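Local coordinates for choline/ethanolamine kinase family protein (Mesorhizobium loti, PDB 3DXQ) that probably transfers phosphate to ethanolamine or a related amino alcohol, as a kinase of the choline/ethanolamine type, at residues 68-73 against 114-119; 107-112 against 185-190; 176-181 against 201-206. All coordinates share one frame; numbering follows the deposited sequence.

Interaction 1: residues 68-73 against 114-119; sequences AGVSPE and FRKLHG
Val-70 and Lys-116 reach across this contact in opposite directions, each laying its side chain against the other segment. Val-70 points at the helix with one branch: CG2, set beside its own backbone N and anti to the carbonyl carbon, lies against the helix backbone, 3.7 Å from Leu-117 N, and touches Leu-117 CB at 3.9 Å. The same methyl meets the root of the neighbouring side chain, Lys-116 CB, at 4.0 Å, so it rests between two successive helical residues. A beta-branched, apolar side chain suits this buried place, because one methyl, held next to the main chain, can lie directly on the helix backbone. Leu-117 offers its CB rather than its tip.

With CG anti to the backbone N (chi1 -163°) and the rest extended, Lys-116 runs alongside the loop; CE passes Ala-68 O at 3.5 Å, and NZ gives a hydrogen bond to Gly-69 O at 3.2 Å. The ammonium comes from above the carbonyl plane, 40° out of it. Gly-69 has positive phi and closes helix 55-67 in a Schellman motif, a place that favours glycine.

Gly-69 O also accepts from Arg-191, and sharing this acceptor probably offsets part of the repulsion between the two cations. Val-70 is tied by backbone hydrogen bonds to Ile-194 of strand 192-194, and Leu-117 touches Asp-208 of helix 206-215. Helix 55-67 and its loop into strand 74-77 probably correspond to helix C and the alphaC-beta4 loop of the protein-kinase-like fold, and helix 106-118 to helix E, so the contact joins N-terminal to C-terminal lobe, as in protein kinases.

Interaction 2: residues 107-112 against 185-190; sequences PARAGE and FLDTGE
Arg-109 leaves its helix with CG beside the backbone N (chi1 -72°), runs on extended at chi2, then bends at chi3 (-68°), which turns the guanidinium toward Asp-187; Asp-187 CG lies anti to its own backbone N, bringing the carboxylate to meet it. The two side chains cross at about a right angle, yet their flat ends lie only 12° from coplanar. The grip is side-on: NE bonds Asp-187 OD1 at 3.0 Å and NH2 bonds Asp-187 OD2 at 3.2 Å, both nearly straight and on syn lone pairs. These two bonds fix the rotation of both groups, a match that arginine and a carboxylate make well. Gly-189 O lies 3.0 Å above the centre of the guanidinium face, where it makes no hydrogen bond, though its partial negative charge probably suits the cation. Arg-103 makes a second salt bridge to Asp-187 OD2, and Arg-109 NH1 bonds Pro-104 O. One residue on, small Ala-110 lets Phe-185 approach, CB to CE2 at 4.1 Å. Thr-188 OG1 accepts from Glu-190 N in an ST turn. A helix lying against the hairpin 185-187/192-194 recalls the C-terminal lobe of the protein-kinase-like fold, where helix E packs near strands 7 and 8.

Interaction 3: residues 176-181 against 201-206; sequences CHCDPL and GMNDPL
Cys-176 and Gly-201 form an antiparallel hydrogen-bonded pair: Cys-176 N bonds Gly-201 O at 2.9 Å, and Gly-201 N bonds Cys-176 O at 3.1 Å, nearly along the C=O axis. Gly-201 is almost fully extended, with phi at 179°, which glycine adopts easily.

From this pair the side chain of Cys-176 heads for the chain beyond. Its CB lies 3.7 Å from Gly-201 O and also beside Asn-203 CB, at 3.8 Å. SG, beside the backbone N and anti to the carbonyl carbon, goes on to the backbone of the turn, reaching Pro-205 CA at 3.5 Å and Asn-203 O at 3.7 Å. A short side chain, ending one atom beyond CB, fits where the 203-205 backbone passes close. Cys-178 brings its SG to Asn-203 ND2 at 3.7 Å. Asn-203 therefore serves both cysteines, while its OD1 accepts from Asp-204 N at 2.7 Å, the donor lying above the amide plane. An alanine here would remove that acceptor and the amide beside Cys-178, and would probably leave the turn into Asp-204 less firmly held. Asp-204 OD1 caps Leu-206 N and makes a salt bridge to Arg-242; OD2 hydrogen-bonds with the hydroxyl of Tyr-246.

Asp-179 N donates to His-177 ND1 near the ring plane, and Pro-180 centres an inverse gamma turn. With Asn-184, this is consistent with the His-x-Asp-x-x-x-x-Asn catalytic loop of protein-kinase-like phosphotransferases. Asp-208 of helix 206-215 accepts from the backbone N of both His-177 and Cys-178, much as the aspartate of helix F holds the catalytic loop in protein kinases.

Overall arrangement
Helix 106-118 joins interactions 1 and 2, whose centres lie about 12 Å apart; Phe-114 CZ meets Phe-185 CZ at 3.8 Å between them. Interaction 3 is about 12 Å from interaction 1 by centres and about 16 Å from interaction 2, yet it touches both. Phe-114 CZ packs on Pro-180 CB at 3.8 Å, and Phe-185 CE1 reaches Pro-180 O at 3.7 Å. His-118 NE2 packs near Cys-176 SG but bonds Asp-208 OD2, which also receives His-177 N, making this histidine a second-shell neighbour of the likely catalytic loop 176-181. Interaction 1 ties the same helix to the turn leading into the N-terminal sheet, and interaction 2 to the hairpin following the loop.

Interaction 1: residues 68-73 against 114-119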
ATOM      1  N   ALA A  68       3.148  -9.515  14.852  1.00 44.83           N
ATOM      2  CA  ALA A  68       2.352 -10.456  14.090  1.00 43.68           C
ATOM      3  C   ALA A  68       3.180 -11.318  13.118  1.00 45.00           C
ATOM      4  O   ALA A  68       2.618 -12.174  12.416  1.00 45.21           O
ATOM      5  CB  ALA A  68       1.285  -9.726  13.346  1.00 43.84           C
ATOM      6  N   GLY A  69       4.498 -11.108  13.075  1.00 44.52           N
ATOM      7  CA  GLY A  69       5.400 -11.892  12.216  1.00 43.97           C
ATOM      8  C   GLY A  69       5.320 -11.547  10.729  1.00 45.75           C
ATOM      9  O   GLY A  69       5.674 -12.360   9.880  1.00 47.24           O
ATOM     10  N   VAL A  70       4.848 -10.351  10.411  1.00 45.22           N
ATOM     11  CA  VAL A  70       4.636  -9.950   9.029  1.00 44.11           C
ATOM     12  C   VAL A  70       5.677  -8.945   8.594  1.00 44.65           C
ATOM     13  O   VAL A  70       6.124  -8.960   7.442  1.00 45.26           O
ATOM     14  CB  VAL A  70       3.196  -9.386   8.847  1.00 42.50           C
ATOM     15  CG1 VAL A  70       3.073  -8.612   7.586  1.00 37.76           C
ATOM     16  CG2 VAL A  70       2.207 -10.505   8.857  1.00 41.46           C
ATOM     17  N   SER A  71       6.042  -8.060   9.512  1.00 45.28           N
ATOM     18  CA  SER A  71       7.079  -7.064   9.286  1.00 44.95           C
ATOM     19  C   SER A  71       8.396  -7.438   9.962  1.00 45.03           C
ATOM     20  O   SER A  71       8.428  -8.110  10.999  1.00 44.46           O
ATOM     21  CB  SER A  71       6.635  -5.710   9.821  1.00 44.06           C
ATOM     22  OG  SER A  71       7.760  -4.862  10.046  1.00 46.91           O
ATOM     23  N   PRO A  72       9.504  -6.976   9.391  1.00 46.03           N
ATOM     24  CA  PRO A  72      10.758  -7.227  10.079  1.00 45.69           C
ATOM     25  C   PRO A  72      10.772  -6.550  11.440  1.00 46.29           C
ATOM     26  O   PRO A  72      10.064  -5.557  11.647  1.00 46.17           O
ATOM     27  CB  PRO A  72      11.806  -6.584   9.170  1.00 45.23           C
ATOM     28  CG  PRO A  72      11.129  -6.390   7.853  1.00 49.02           C
ATOM     29  CD  PRO A  72       9.683  -6.221   8.140  1.00 47.48           C
ATOM     30  N   GLU A  73      11.540  -7.127  12.360  1.00 45.75           N
ATOM     31  CA  GLU A  73      11.742  -6.585  13.680  1.00 46.36           C
ATOM     32  C   GLU A  73      12.091  -5.100  13.649  1.00 46.60           C
ATOM     33  O   GLU A  73      12.895  -4.672  12.828  1.00 47.88           O
ATOM     34  CB  GLU A  73      12.907  -7.303  14.354  1.00 47.97           C
ATOM     35  CG  GLU A  73      12.532  -8.349  15.350  1.00 51.20           C
ATOM     36  CD  GLU A  73      13.659  -8.565  16.333  1.00 59.49           C
ATOM     37  OE1 GLU A  73      14.758  -8.979  15.886  1.00 57.53           O
ATOM     38  OE2 GLU A  73      13.445  -8.288  17.544  1.00 61.50           O
ATOM     39  N   PHE A 114      -0.748 -11.342   3.884  1.00 40.60           N
ATOM     40  CA  PHE A 114      -1.945 -10.638   4.308  1.00 39.90           C
ATOM     41  C   PHE A 114      -2.736 -11.494   5.294  1.00 40.25           C
ATOM     42  O   PHE A 114      -3.248 -11.009   6.307  1.00 41.94           O
ATOM     43  CB  PHE A 114      -2.852 -10.301   3.122  1.00 39.95           C
ATOM     44  CG  PHE A 114      -2.352  -9.179   2.258  1.00 38.92           C
ATOM     45  CD1 PHE A 114      -1.748  -8.056   2.808  1.00 41.14           C
ATOM     46  CD2 PHE A 114      -2.563  -9.209   0.895  1.00 40.07           C
ATOM     47  CE1 PHE A 114      -1.319  -7.015   1.983  1.00 44.96           C
ATOM     48  CE2 PHE A 114      -2.147  -8.163   0.078  1.00 43.20           C
ATOM     49  CZ  PHE A 114      -1.533  -7.069   0.625  1.00 43.00           C
ATOM     50  N   ARG A 115      -2.841 -12.778   4.991  1.00 40.10           N
ATOM     51  CA  ARG A 115      -3.638 -13.672   5.813  1.00 39.97           C
ATOM     52  C   ARG A 115      -3.133 -13.695   7.235  1.00 40.51           C
ATOM     53  O   ARG A 115      -3.909 -13.678   8.182  1.00 38.85           O
ATOM     54  CB  ARG A 115      -3.594 -15.079   5.241  1.00 39.75           C
ATOM     55  CG  ARG A 115      -4.527 -16.077   5.904  1.00 35.45           C
ATOM     56  CD  ARG A 115      -4.543 -17.308   5.055  1.00 37.38           C
ATOM     57  NE  ARG A 115      -5.225 -18.441   5.648  1.00 41.58           N
ATOM     58  CZ  ARG A 115      -5.268 -19.646   5.091  1.00 43.47           C
ATOM     59  NH1 ARG A 115      -4.685 -19.874   3.921  1.00 48.31           N
ATOM     60  NH2 ARG A 115      -5.893 -20.633   5.702  1.00 38.99           N
ATOM     61  N   LYS A 116      -1.813 -13.750   7.364  1.00 42.42           N
ATOM     62  CA  LYS A 116      -1.164 -13.745   8.652  1.00 42.49           C
ATOM     63  C   LYS A 116      -1.426 -12.424   9.348  1.00 41.61           C
ATOM     64  O   LYS A 116      -1.728 -12.407  10.556  1.00 42.58           O
ATOM     65  CB  LYS A 116       0.333 -13.974   8.494  1.00 43.02           C
ATOM     66  CG  LYS A 116       1.020 -14.391   9.794  1.00 47.55           C
ATOM     67  CD  LYS A 116       2.424 -14.941   9.493  1.00 51.94           C
ATOM     68  CE  LYS A 116       3.253 -15.169  10.728  1.00 49.48           C
ATOM     69  NZ  LYS A 116       4.657 -15.329  10.306  1.00 54.96           N
ATOM     70  N   LEU A 117      -1.336 -11.341   8.575  1.00 39.65           N
ATOM     71  CA  LEU A 117      -1.538  -9.991   9.101  1.00 38.82           C
ATOM     72  C   LEU A 117      -2.927  -9.799   9.622  1.00 39.63           C
ATOM     73  O   LEU A 117      -3.106  -9.470  10.784  1.00 40.19           O
ATOM     74  CB  LEU A 117      -1.253  -8.927   8.033  1.00 39.36           C
ATOM     75  CG  LEU A 117      -1.577  -7.469   8.395  1.00 40.17           C
ATOM     76  CD1 LEU A 117      -0.740  -7.038   9.604  1.00 27.74           C
ATOM     77  CD2 LEU A 117      -1.395  -6.512   7.199  1.00 30.42           C
ATOM     78  N   HIS A 118      -3.909  -9.978   8.749  1.00 42.41           N
ATOM     79  CA  HIS A 118      -5.314  -9.740   9.104  1.00 41.32           C
ATOM     80  C   HIS A 118      -5.782 -10.687  10.187  1.00 40.61           C
ATOM     81  O   HIS A 118      -6.556 -10.330  11.051  1.00 42.55           O
ATOM     82  CB  HIS A 118      -6.202  -9.862   7.881  1.00 40.26           C
ATOM     83  CG  HIS A 118      -5.865  -8.895   6.792  1.00 41.60           C
ATOM     84  ND1 HIS A 118      -6.209  -9.104   5.478  1.00 39.11           N
ATOM     85  CD2 HIS A 118      -5.191  -7.722   6.821  1.00 45.71           C
ATOM     86  CE1 HIS A 118      -5.772  -8.097   4.744  1.00 40.76           C
ATOM     87  NE2 HIS A 118      -5.156  -7.239   5.535  1.00 38.05           N
ATOM     88  N   GLY A 119      -5.274 -11.901  10.157  1.00 43.09           N
ATOM     89  CA  GLY A 119      -5.598 -12.896  11.174  1.00 42.11           C
ATOM     90  C   GLY A 119      -4.839 -12.758  12.459  1.00 40.67           C
ATOM     91  O   GLY A 119      -5.043 -13.570  13.361  1.00 43.41           O
TER

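Interaction 2: residues 107-112 against 185-190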
ATOM      1  N   PRO A 107       2.348 -14.236  -5.925  1.00 37.48           N
ATOM      2  CA  PRO A 107       1.050 -13.697  -5.466  1.00 36.65           C
ATOM      3  C   PRO A 107       0.519 -14.482  -4.262  1.00 36.68           C
ATOM      4  O   PRO A 107       0.000 -13.898  -3.299  1.00 37.48           O
ATOM      5  CB  PRO A 107       0.143 -13.863  -6.673  1.00 34.87           C
ATOM      6  CG  PRO A 107       1.106 -13.884  -7.870  1.00 35.47           C
ATOM      7  CD  PRO A 107       2.321 -14.632  -7.343  1.00 38.43           C
ATOM      8  N   ALA A 108       0.679 -15.794  -4.295  1.00 35.40           N
ATOM      9  CA  ALA A 108       0.152 -16.610  -3.220  1.00 35.79           C
ATOM     10  C   ALA A 108       0.867 -16.226  -1.925  1.00 37.49           C
ATOM     11  O   ALA A 108       0.241 -16.087  -0.872  1.00 36.91           O
ATOM     12  CB  ALA A 108       0.321 -18.091  -3.532  1.00 33.17           C
ATOM     13  N   ARG A 109       2.174 -16.017  -2.014  1.00 38.61           N
ATOM     14  CA  ARG A 109       2.948 -15.657  -0.843  1.00 39.67           C
ATOM     15  C   ARG A 109       2.521 -14.300  -0.310  1.00 39.44           C
ATOM     16  O   ARG A 109       2.575 -14.088   0.914  1.00 41.97           O
ATOM     17  CB  ARG A 109       4.463 -15.741  -1.126  1.00 41.17           C
ATOM     18  CG  ARG A 109       4.961 -17.214  -1.254  1.00 39.96           C
ATOM     19  CD  ARG A 109       6.487 -17.377  -1.207  1.00 40.89           C
ATOM     20  NE  ARG A 109       7.183 -16.817  -2.351  1.00 33.85           N
ATOM     21  CZ  ARG A 109       7.196 -17.368  -3.561  1.00 38.82           C
ATOM     22  NH1 ARG A 109       6.555 -18.510  -3.784  1.00 45.72           N
ATOM     23  NH2 ARG A 109       7.844 -16.775  -4.554  1.00 36.82           N
ATOM     24  N   ALA A 110       2.098 -13.395  -1.200  1.00 36.30           N
ATOM     25  CA  ALA A 110       1.528 -12.114  -0.767  1.00 35.57           C
ATOM     26  C   ALA A 110       0.216 -12.352   0.001  1.00 35.77           C
ATOM     27  O   ALA A 110      -0.011 -11.758   1.055  1.00 38.31           O
ATOM     28  CB  ALA A 110       1.287 -11.213  -1.951  1.00 36.64           C
ATOM     29  N   GLY A 111      -0.637 -13.233  -0.519  1.00 35.19           N
ATOM     30  CA  GLY A 111      -1.902 -13.588   0.128  1.00 34.59           C
ATOM     31  C   GLY A 111      -1.683 -14.225   1.486  1.00 36.88           C
ATOM     32  O   GLY A 111      -2.389 -13.923   2.447  1.00 35.90           O
ATOM     33  N   GLU A 112      -0.669 -15.072   1.584  1.00 39.35           N
ATOM     34  CA  GLU A 112      -0.318 -15.695   2.871  1.00 43.01           C
ATOM     35  C   GLU A 112       0.138 -14.634   3.864  1.00 42.07           C
ATOM     36  O   GLU A 112      -0.238 -14.696   5.036  1.00 41.75           O
ATOM     37  CB  GLU A 112       0.720 -16.816   2.671  1.00 41.99           C
ATOM     38  CG  GLU A 112       0.031 -18.105   2.076  1.00 50.09           C
ATOM     39  CD  GLU A 112       0.878 -18.981   1.094  1.00 50.85           C
ATOM     40  OE1 GLU A 112       2.133 -18.875   1.028  1.00 63.83           O
ATOM     41  OE2 GLU A 112       0.247 -19.800   0.368  1.00 60.15           O
ATOM     42  N   PHE A 185       7.157  -5.286  -0.519  1.00 41.27           N
ATOM     43  CA  PHE A 185       7.211  -6.715  -0.262  1.00 40.04           C
ATOM     44  C   PHE A 185       8.610  -7.246  -0.473  1.00 41.06           C
ATOM     45  O   PHE A 185       9.214  -7.023  -1.519  1.00 38.61           O
ATOM     46  CB  PHE A 185       6.272  -7.478  -1.187  1.00 41.67           C
ATOM     47  CG  PHE A 185       4.822  -7.342  -0.830  1.00 42.29           C
ATOM     48  CD1 PHE A 185       4.077  -6.268  -1.300  1.00 37.21           C
ATOM     49  CD2 PHE A 185       4.201  -8.299  -0.034  1.00 39.07           C
ATOM     50  CE1 PHE A 185       2.754  -6.134  -0.974  1.00 40.55           C
ATOM     51  CE2 PHE A 185       2.873  -8.172   0.298  1.00 40.37           C
ATOM     52  CZ  PHE A 185       2.140  -7.080  -0.172  1.00 39.49           C
ATOM     53  N   LEU A 186       9.111  -7.961   0.532  1.00 41.82           N
ATOM     54  CA  LEU A 186      10.412  -8.588   0.456  1.00 41.87           C
ATOM     55  C   LEU A 186      10.158 -10.076   0.392  1.00 41.85           C
ATOM     56  O   LEU A 186       9.595 -10.656   1.322  1.00 42.63           O
ATOM     57  CB  LEU A 186      11.263  -8.237   1.673  1.00 41.81           C
ATOM     58  CG  LEU A 186      11.306  -6.742   2.014  1.00 47.15           C
ATOM     59  CD1 LEU A 186      12.219  -6.547   3.217  1.00 36.61           C
ATOM     60  CD2 LEU A 186      11.718  -5.852   0.812  1.00 44.63           C
ATOM     61  N   ASP A 187      10.589 -10.698  -0.696  1.00 41.45           N
ATOM     62  CA  ASP A 187      10.311 -12.100  -0.922  1.00 43.44           C
ATOM     63  C   ASP A 187      11.523 -12.970  -0.669  1.00 44.65           C
ATOM     64  O   ASP A 187      12.541 -12.810  -1.334  1.00 46.77           O
ATOM     65  CB  ASP A 187       9.870 -12.287  -2.374  1.00 42.73           C
ATOM     66  CG  ASP A 187       9.432 -13.710  -2.681  1.00 43.14           C
ATOM     67  OD1 ASP A 187       8.989 -14.434  -1.755  1.00 38.07           O
ATOM     68  OD2 ASP A 187       9.508 -14.101  -3.866  1.00 36.48           O
ATOM     69  N   THR A 188      11.446 -13.886   0.282  1.00 45.14           N
ATOM     70  CA  THR A 188      12.517 -14.861   0.384  1.00 47.14           C
ATOM     71  C   THR A 188      12.069 -15.836  -0.673  1.00 49.64           C
ATOM     72  O   THR A 188      11.338 -15.454  -1.590  1.00 50.09           O
ATOM     73  CB  THR A 188      12.638 -15.505   1.776  1.00 46.41           C
ATOM     74  OG1 THR A 188      11.534 -16.383   2.012  1.00 43.64           O
ATOM     75  CG2 THR A 188      12.690 -14.433   2.836  1.00 39.36           C
ATOM     76  N   GLY A 189      12.481 -17.088  -0.602  1.00 50.11           N
ATOM     77  CA  GLY A 189      11.911 -18.028  -1.561  1.00 51.38           C
ATOM     78  C   GLY A 189      10.482 -18.407  -1.184  1.00 50.32           C
ATOM     79  O   GLY A 189       9.625 -18.572  -2.036  1.00 48.92           O
ATOM     80  N   GLU A 190      10.244 -18.492   0.121  1.00 50.08           N
ATOM     81  CA  GLU A 190       9.079 -19.153   0.676  1.00 50.63           C
ATOM     82  C   GLU A 190       8.074 -18.264   1.406  1.00 50.63           C
ATOM     83  O   GLU A 190       6.954 -18.692   1.672  1.00 48.85           O
ATOM     84  CB  GLU A 190       9.592 -20.235   1.626  1.00 51.05           C
ATOM     85  CG  GLU A 190      10.339 -21.372   0.883  1.00 57.91           C
ATOM     86  CD  GLU A 190      11.401 -22.088   1.726  1.00 62.91           C
ATOM     87  OE1 GLU A 190      11.435 -21.924   2.962  1.00 65.39           O
ATOM     88  OE2 GLU A 190      12.220 -22.815   1.131  1.00 67.70           O
TER

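Interaction 3: residues 176-181 against 201-206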
ATOM      1  N   CYS A 176      -4.937  -3.464   8.522  1.00 41.79           N
ATOM      2  CA  CYS A 176      -4.472  -3.473   7.144  1.00 41.75           C
ATOM      3  C   CYS A 176      -3.290  -2.565   6.869  1.00 41.03           C
ATOM      4  O   CYS A 176      -3.160  -1.498   7.450  1.00 40.54           O
ATOM      5  CB  CYS A 176      -5.622  -3.079   6.230  1.00 42.93           C
ATOM      6  SG  CYS A 176      -6.997  -4.225   6.308  1.00 47.31           S
ATOM      7  N   HIS A 177      -2.446  -2.995   5.937  1.00 41.11           N
ATOM      8  CA  HIS A 177      -1.292  -2.214   5.532  1.00 41.47           C
ATOM      9  C   HIS A 177      -1.712  -0.949   4.786  1.00 42.93           C
ATOM     10  O   HIS A 177      -1.094   0.092   4.967  1.00 44.86           O
ATOM     11  CB  HIS A 177      -0.393  -3.044   4.638  1.00 40.74           C
ATOM     12  CG  HIS A 177       0.836  -2.327   4.204  1.00 40.27           C
ATOM     13  ND1 HIS A 177       0.824  -1.385   3.196  1.00 34.97           N
ATOM     14  CD2 HIS A 177       2.118  -2.410   4.639  1.00 35.73           C
ATOM     15  CE1 HIS A 177       2.050  -0.912   3.033  1.00 44.36           C
ATOM     16  NE2 HIS A 177       2.854  -1.519   3.894  1.00 39.74           N
ATOM     17  N   CYS A 178      -2.719  -1.071   3.916  1.00 42.00           N
ATOM     18  CA  CYS A 178      -3.343   0.069   3.217  1.00 44.62           C
ATOM     19  C   CYS A 178      -2.624   0.690   2.025  1.00 44.81           C
ATOM     20  O   CYS A 178      -3.257   1.379   1.237  1.00 44.65           O
ATOM     21  CB  CYS A 178      -3.720   1.167   4.201  1.00 45.15           C
ATOM     22  SG  CYS A 178      -4.976   0.628   5.353  1.00 48.99           S
ATOM     23  N   ASP A 179      -1.320   0.489   1.897  1.00 45.83           N
ATOM     24  CA  ASP A 179      -0.605   0.949   0.714  1.00 47.62           C
ATOM     25  C   ASP A 179       0.412  -0.099   0.284  1.00 47.79           C
ATOM     26  O   ASP A 179       1.607   0.181   0.233  1.00 48.44           O
ATOM     27  CB  ASP A 179       0.087   2.296   0.974  1.00 48.77           C
ATOM     28  CG  ASP A 179       0.691   2.907  -0.297  1.00 51.68           C
ATOM     29  OD1 ASP A 179       0.031   2.877  -1.366  1.00 51.86           O
ATOM     30  OD2 ASP A 179       1.826   3.416  -0.209  1.00 56.30           O
ATOM     31  N   PRO A 180      -0.062  -1.316  -0.024  1.00 48.58           N
ATOM     32  CA  PRO A 180       0.830  -2.426  -0.369  1.00 48.76           C
ATOM     33  C   PRO A 180       1.448  -2.354  -1.774  1.00 48.24           C
ATOM     34  O   PRO A 180       1.155  -3.188  -2.635  1.00 49.68           O
ATOM     35  CB  PRO A 180      -0.080  -3.652  -0.216  1.00 49.30           C
ATOM     36  CG  PRO A 180      -1.434  -3.128  -0.568  1.00 49.62           C
ATOM     37  CD  PRO A 180      -1.480  -1.732  -0.025  1.00 47.43           C
ATOM     38  N   LEU A 181       2.304  -1.362  -1.989  1.00 46.87           N
ATOM     39  CA  LEU A 181       3.057  -1.262  -3.231  1.00 46.04           C
ATOM     40  C   LEU A 181       3.959  -2.492  -3.363  1.00 44.96           C
ATOM     41  O   LEU A 181       4.398  -3.066  -2.371  1.00 43.73           O
ATOM     42  CB  LEU A 181       3.927  -0.003  -3.256  1.00 45.63           C
ATOM     43  CG  LEU A 181       3.288   1.395  -3.086  1.00 48.36           C
ATOM     44  CD1 LEU A 181       4.375   2.401  -2.678  1.00 40.15           C
ATOM     45  CD2 LEU A 181       2.529   1.886  -4.333  1.00 37.91           C
ATOM     46  N   GLY A 201      -3.804   1.107   9.097  1.00 49.19           N
ATOM     47  CA  GLY A 201      -5.048   1.407   9.806  1.00 48.77           C
ATOM     48  C   GLY A 201      -6.023   0.220   9.808  1.00 48.35           C
ATOM     49  O   GLY A 201      -5.800  -0.795   9.133  1.00 48.73           O
HETATM   50  N   MSE A 202      -7.097   0.328  10.587  1.00 45.24           N
HETATM   51  CA  MSE A 202      -8.141  -0.677  10.572  1.00 42.09           C
HETATM   52  C   MSE A 202      -8.885  -0.389   9.271  1.00 44.54           C
HETATM   53  O   MSE A 202      -9.100   0.779   8.941  1.00 46.21           O
HETATM   54  CB  MSE A 202      -9.070  -0.530  11.775  1.00 40.47           C
HETATM   55  CG  MSE A 202      -8.392  -0.630  13.116  1.00 39.60           C
HETATM   56 SE   MSE A 202      -7.275  -2.249  13.236  0.75 33.74          SE
HETATM   57  CE  MSE A 202      -8.744  -3.605  13.102  1.00 31.64           C
ATOM     58  N   ASN A 203      -9.253  -1.442   8.536  1.00 42.99           N
ATOM     59  CA  ASN A 203      -9.857  -1.313   7.233  1.00 39.90           C
ATOM     60  C   ASN A 203     -10.530  -2.628   6.825  1.00 39.72           C
ATOM     61  O   ASN A 203     -10.428  -3.651   7.522  1.00 39.04           O
ATOM     62  CB  ASN A 203      -8.753  -0.950   6.229  1.00 39.18           C
ATOM     63  CG  ASN A 203      -9.291  -0.368   4.921  1.00 37.47           C
ATOM     64  OD1 ASN A 203     -10.490  -0.219   4.731  1.00 38.46           O
ATOM     65  ND2 ASN A 203      -8.384  -0.045   4.015  1.00 32.50           N
ATOM     66  N   ASP A 204     -11.257  -2.581   5.708  1.00 39.59           N
ATOM     67  CA  ASP A 204     -11.794  -3.779   5.066  1.00 39.14           C
ATOM     68  C   ASP A 204     -10.584  -4.531   4.520  1.00 39.68           C
ATOM     69  O   ASP A 204      -9.912  -4.018   3.637  1.00 39.96           O
ATOM     70  CB  ASP A 204     -12.712  -3.368   3.932  1.00 38.48           C
ATOM     71  CG  ASP A 204     -13.387  -4.528   3.258  1.00 40.96           C
ATOM     72  OD1 ASP A 204     -12.969  -5.689   3.466  1.00 34.69           O
ATOM     73  OD2 ASP A 204     -14.344  -4.239   2.493  1.00 42.32           O
ATOM     74  N   PRO A 205     -10.304  -5.741   5.043  1.00 40.20           N
ATOM     75  CA  PRO A 205      -9.140  -6.503   4.649  1.00 39.94           C
ATOM     76  C   PRO A 205      -8.948  -6.609   3.151  1.00 40.53           C
ATOM     77  O   PRO A 205      -7.809  -6.668   2.693  1.00 42.74           O
ATOM     78  CB  PRO A 205      -9.425  -7.902   5.233  1.00 42.68           C
ATOM     79  CG  PRO A 205     -10.852  -7.901   5.609  1.00 40.95           C
ATOM     80  CD  PRO A 205     -11.124  -6.501   5.999  1.00 41.18           C
ATOM     81  N   LEU A 206     -10.039  -6.641   2.393  1.00 40.20           N
ATOM     82  CA  LEU A 206      -9.943  -6.760   0.939  1.00 39.96           C
ATOM     83  C   LEU A 206      -9.459  -5.498   0.238  1.00 40.15           C
ATOM     84  O   LEU A 206      -9.233  -5.502  -0.982  1.00 38.16           O
ATOM     85  CB  LEU A 206     -11.272  -7.258   0.332  1.00 38.74           C
ATOM     86  CG  LEU A 206     -11.703  -8.616   0.869  1.00 35.02           C
ATOM     87  CD1 LEU A 206     -12.780  -9.234   0.012  1.00 35.40           C
ATOM     88  CD2 LEU A 206     -10.496  -9.567   1.039  1.00 37.31           C
TER